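Local coordinates for protein glutamate receptor IIB (Drosophila melanogaster, PDB 4WXJ) that probably forms part of a glutamate-gated cation channel of the postsynaptic muscle membrane, its ligand-binding domain being held here with glutamate bound, at residues I9-A14 with C54-N59; A90-C95 with Y226-P231. One frame throughout, in Å; residues are numbered along the deposited sequence.

Contact 1. Residues I9-A14 with C54-N59; sequences IRYTVA and CKFDFN
Strands 10-14 and 57-59 run side by side in the same direction, their axes 28° apart, with Arg10 level with Asp57, Tyr11 with Phe58 and Thr12 with Asn59. Four backbone hydrogen bonds tie them in the alternating pattern of parallel pairing, in which Tyr11 and Asn59 each give an N-H and accept through their O. Asp57 N meets Ile9 O at 2.8 Å almost along the C=O axis, whereas Tyr11 N, 2.9 Å from Asp57 O, stands above that carbonyl plane. Asn59 N lies in the plane of the Tyr11 carbonyl, and the straightest bond is Val13 N to Asn59 O, 2.7 Å with 172° at the hydrogen.

Packing is tight on the face that carries Tyr11, Val13 and Phe58. CD2 of Tyr11 sits over one face of the Phe56 ring, near its rim and 3.7 Å from Phe56 CD1; the two planes are 55° apart, so the rings meet obliquely. Val13 CG2 lies alongside Phe58 CB at 3.8 Å. Helices 42-54 and 237-250 cover Phe56 from beyond the pair.

The other face is loose and largely open to solvent at Arg10 and Asp57. Arg10 starts with CG anti to the backbone N and bends at chi3, which brings NH1 to 3.7 Å from Asn59 CB, a contact at the guanidinium edge without a hydrogen bond. Strand 10-15, helix 42-54 and strand 57-62 together make a beta-alpha-beta crossover, as in the periplasmic-binding-protein-like fold of glutamate receptor ligand-binding domains.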
# COMPACT_ATOMS: atom_id res chain seq x y z
N ILE A 9 24.83 6.34 13.51
CA ILE A 9 23.97 6.78 12.41
C ILE A 9 22.50 6.57 12.75
O ILE A 9 22.08 5.47 13.10
CB ILE A 9 24.31 6.03 11.10
CG1 ILE A 9 25.74 6.36 10.66
CG2 ILE A 9 23.31 6.40 9.99
CD1 ILE A 9 26.25 5.52 9.51
N ARG A 10 21.72 7.65 12.63
CA ARG A 10 20.29 7.60 12.90
C ARG A 10 19.51 8.01 11.65
O ARG A 10 19.86 8.98 10.98
CB ARG A 10 19.92 8.52 14.07
CG ARG A 10 18.46 8.43 14.48
CD ARG A 10 18.16 9.32 15.68
NE ARG A 10 18.42 10.73 15.39
CZ ARG A 10 17.55 11.54 14.79
NH1 ARG A 10 16.36 11.10 14.40
NH2 ARG A 10 17.88 12.81 14.57
N TYR A 11 18.45 7.26 11.35
CA TYR A 11 17.59 7.53 10.20
C TYR A 11 16.18 7.92 10.63
O TYR A 11 15.55 7.21 11.42
CB TYR A 11 17.52 6.31 9.28
CG TYR A 11 18.83 5.95 8.61
CD1 TYR A 11 19.63 6.92 8.03
CD2 TYR A 11 19.26 4.63 8.56
CE1 TYR A 11 20.83 6.59 7.42
CE2 TYR A 11 20.45 4.29 7.96
CZ TYR A 11 21.23 5.27 7.39
OH TYR A 11 22.42 4.93 6.78
N THR A 12 15.69 9.04 10.11
CA THR A 12 14.30 9.40 10.29
C THR A 12 13.45 8.55 9.35
O THR A 12 13.62 8.61 8.13
CB THR A 12 14.06 10.90 10.03
OG1 THR A 12 14.79 11.67 10.99
CG2 THR A 12 12.57 11.24 10.14
N VAL A 13 12.55 7.76 9.92
CA VAL A 13 11.72 6.85 9.14
C VAL A 13 10.32 7.42 8.93
O VAL A 13 9.52 7.47 9.86
CB VAL A 13 11.60 5.47 9.83
CG1 VAL A 13 10.72 4.53 9.00
CG2 VAL A 13 12.98 4.86 10.04
N ALA A 14 10.04 7.85 7.71
CA ALA A 14 8.72 8.36 7.36
C ALA A 14 7.78 7.19 7.06
O ALA A 14 8.14 6.27 6.33
CB ALA A 14 8.81 9.30 6.17
N CYS A 54 21.55 -4.20 9.68
CA CYS A 54 22.36 -3.20 8.98
C CYS A 54 23.06 -2.25 9.95
O CYS A 54 23.87 -1.42 9.53
CB CYS A 54 21.48 -2.40 8.02
SG CYS A 54 20.57 -3.42 6.83
N LYS A 55 22.75 -2.37 11.23
CA LYS A 55 23.36 -1.55 12.28
C LYS A 55 23.13 -0.06 12.06
O LYS A 55 23.98 0.64 11.53
CB LYS A 55 24.86 -1.84 12.38
CG LYS A 55 25.20 -3.29 12.72
CD LYS A 55 24.50 -3.75 14.00
CE LYS A 55 24.87 -5.17 14.37
NZ LYS A 55 23.98 -5.70 15.44
N PHE A 56 21.96 0.41 12.49
CA PHE A 56 21.64 1.83 12.49
C PHE A 56 20.56 2.11 13.52
O PHE A 56 19.77 1.22 13.86
CB PHE A 56 21.19 2.30 11.10
CG PHE A 56 19.94 1.64 10.59
CD1 PHE A 56 18.69 2.03 11.06
CD2 PHE A 56 20.00 0.64 9.63
CE1 PHE A 56 17.54 1.42 10.59
CE2 PHE A 56 18.85 0.03 9.16
CZ PHE A 56 17.62 0.42 9.64
N ASP A 57 20.54 3.33 14.04
CA ASP A 57 19.43 3.78 14.88
C ASP A 57 18.39 4.42 13.99
O ASP A 57 18.67 4.76 12.84
CB ASP A 57 19.91 4.76 15.95
CG ASP A 57 20.46 4.06 17.18
OD1 ASP A 57 19.67 3.82 18.12
OD2 ASP A 57 21.67 3.75 17.20
N PHE A 58 17.17 4.59 14.51
CA PHE A 58 16.10 5.15 13.71
C PHE A 58 15.01 5.78 14.57
O PHE A 58 14.84 5.44 15.74
CB PHE A 58 15.48 4.07 12.82
CG PHE A 58 14.89 2.92 13.59
CD1 PHE A 58 13.57 2.96 14.00
CD2 PHE A 58 15.65 1.81 13.90
CE1 PHE A 58 13.02 1.91 14.71
CE2 PHE A 58 15.11 0.76 14.61
CZ PHE A 58 13.79 0.80 15.01
N ASN A 59 14.27 6.70 13.96
CA ASN A 59 13.14 7.35 14.60
C ASN A 59 11.94 7.38 13.66
O ASN A 59 12.02 7.93 12.56
CB ASN A 59 13.53 8.77 15.02
CG ASN A 59 12.38 9.52 15.67
OD1 ASN A 59 11.56 8.93 16.37
ND2 ASN A 59 12.31 10.82 15.43

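Contact 2. Residues A90-C95 with Y226-P231; sequences AQIGIC and YGIAVP
Two backbone hydrogen bonds define the pairing of 90-95 with 226-231, whose touching parts run 171° apart in direction. Gly93 N gives to Ala229 O at 2.7 Å and Ala229 N returns to Gly93 O at 2.8 Å; both donors lie in the plane of the carbonyl they meet. This is a single antiparallel bridge of the hydrogen-bonded kind, flanked by two weaker CA-H...O contacts: Ile92 CA points its hydrogen at Ala229 O, and Ile228 CA at Gly93 O.

Apolar contacts centre on Ile228, which reaches both isoleucines bracketing Gly93. Its CG2, anti to the backbone N, meets Ile92 CG2 at 3.6 Å where the two side chains cross obliquely. Its CG1, anti to the carbonyl carbon (chi1 -66°), lies beside Ile94 CD1 at 3.9 Å, the two chains pointing the same way. Leu50 of helix 42-54 also touches Ile228, so an alanine here would lose CG1, CG2 and CD1 and would probably loosen the packing of this strand against Ile92, Ile94 and Leu50.

Carbon-to-carbonyl contacts finish the far end: Gln91 O approaches Pro231 CD at 3.2 Å and Val230 CG1 at 3.6 Å. The side-chain oxygen OE1 of Gln91, turned to strand 10-15, accepts from Thr12 N.

At the opposite end Tyr226 touches the bound glutamate, and its hydroxyl is hydrogen-bonded to Glu200 and Thr202. The chemistry implies that backbone bonds fix the alignment and buried aliphatic groups fill one face, joining the short edge strand 92-93 of the parallel sheet to the strand that leads from the ligand pocket.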
# COMPACT_ATOMS: atom_id res chain seq x y z
N ALA A 90 13.26 13.06 5.75
CA ALA A 90 13.39 11.68 6.16
C ALA A 90 14.38 10.96 5.26
O ALA A 90 14.54 11.33 4.09
CB ALA A 90 12.03 10.98 6.13
N GLN A 91 15.05 9.95 5.80
CA GLN A 91 16.05 9.20 5.06
C GLN A 91 15.49 7.86 4.58
O GLN A 91 16.02 7.25 3.65
CB GLN A 91 17.29 8.97 5.93
CG GLN A 91 18.05 10.24 6.29
CD GLN A 91 17.30 11.12 7.28
OE1 GLN A 91 16.82 10.65 8.31
NE2 GLN A 91 17.18 12.40 6.96
N ILE A 92 14.42 7.41 5.23
CA ILE A 92 13.80 6.13 4.91
C ILE A 92 12.28 6.27 4.93
O ILE A 92 11.71 6.85 5.86
CB ILE A 92 14.24 5.04 5.91
CG1 ILE A 92 15.72 4.71 5.70
CG2 ILE A 92 13.39 3.78 5.75
CD1 ILE A 92 16.32 3.77 6.73
N GLY A 93 11.63 5.75 3.89
CA GLY A 93 10.18 5.74 3.79
C GLY A 93 9.67 4.32 3.64
O GLY A 93 10.15 3.58 2.79
N ILE A 94 8.69 3.93 4.46
CA ILE A 94 8.21 2.55 4.46
C ILE A 94 6.75 2.40 4.88
O ILE A 94 6.26 3.11 5.76
CB ILE A 94 9.08 1.66 5.38
CG1 ILE A 94 8.62 0.20 5.30
CG2 ILE A 94 9.04 2.18 6.82
CD1 ILE A 94 9.56 -0.78 5.97
N CYS A 95 6.09 1.45 4.22
CA CYS A 95 4.75 0.96 4.54
C CYS A 95 4.42 -0.01 3.41
O CYS A 95 5.32 -0.58 2.81
CB CYS A 95 3.72 2.08 4.65
SG CYS A 95 3.49 3.03 3.13
N TYR A 226 6.37 -4.04 -3.04
CA TYR A 226 6.64 -3.08 -1.97
C TYR A 226 8.14 -2.92 -1.79
O TYR A 226 8.87 -3.91 -1.72
CB TYR A 226 6.02 -3.51 -0.64
CG TYR A 226 4.51 -3.56 -0.61
CD1 TYR A 226 3.74 -2.83 -1.50
CD2 TYR A 226 3.86 -4.34 0.33
CE1 TYR A 226 2.36 -2.88 -1.46
CE2 TYR A 226 2.48 -4.40 0.38
CZ TYR A 226 1.74 -3.67 -0.51
OH TYR A 226 0.36 -3.73 -0.45
N GLY A 227 8.59 -1.67 -1.70
CA GLY A 227 9.99 -1.37 -1.49
C GLY A 227 10.17 -0.26 -0.47
O GLY A 227 9.27 0.57 -0.28
N ILE A 228 11.32 -0.24 0.19
CA ILE A 228 11.66 0.86 1.07
C ILE A 228 12.16 2.03 0.22
O ILE A 228 13.08 1.87 -0.59
CB ILE A 228 12.74 0.46 2.10
CG1 ILE A 228 12.17 -0.58 3.06
CG2 ILE A 228 13.23 1.69 2.86
CD1 ILE A 228 13.15 -1.08 4.11
N ALA A 229 11.55 3.19 0.41
CA ALA A 229 11.92 4.38 -0.35
C ALA A 229 13.05 5.13 0.35
O ALA A 229 13.02 5.30 1.57
CB ALA A 229 10.71 5.28 -0.53
N VAL A 230 14.03 5.56 -0.43
CA VAL A 230 15.12 6.38 0.08
C VAL A 230 15.43 7.49 -0.93
O VAL A 230 15.07 7.38 -2.10
CB VAL A 230 16.40 5.55 0.34
CG1 VAL A 230 16.13 4.46 1.37
CG2 VAL A 230 16.92 4.94 -0.96
N PRO A 231 16.09 8.57 -0.47
CA PRO A 231 16.44 9.65 -1.40
C PRO A 231 17.32 9.14 -2.54
O PRO A 231 18.09 8.20 -2.34
CB PRO A 231 17.20 10.64 -0.52
CG PRO A 231 16.76 10.34 0.87
CD PRO A 231 16.52 8.87 0.90

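Contacts 1 and 2 follow one another along the chain, and their centres are about 11 Å apart. Strand 10-15 joins them: it pairs with 57-62 on one edge and with 92-93 on the other. Direct evidence is Ala14 N at 2.7 Å from Ile92 O, a probable hydrogen bond, while Tyr11 CD2 packs 3.6 Å from Ile92 CD1, so the tyrosine ring serves both contacts. Only contact 2 comes near the agonist: it includes Tyr226 of the pocket, and the side chain of Ala229 is about 7 Å from that of the glutamate-binding Arg103. Contact 1 is remote from the annotated sites and lies on the other side of strand 10-15 from strand 92-93.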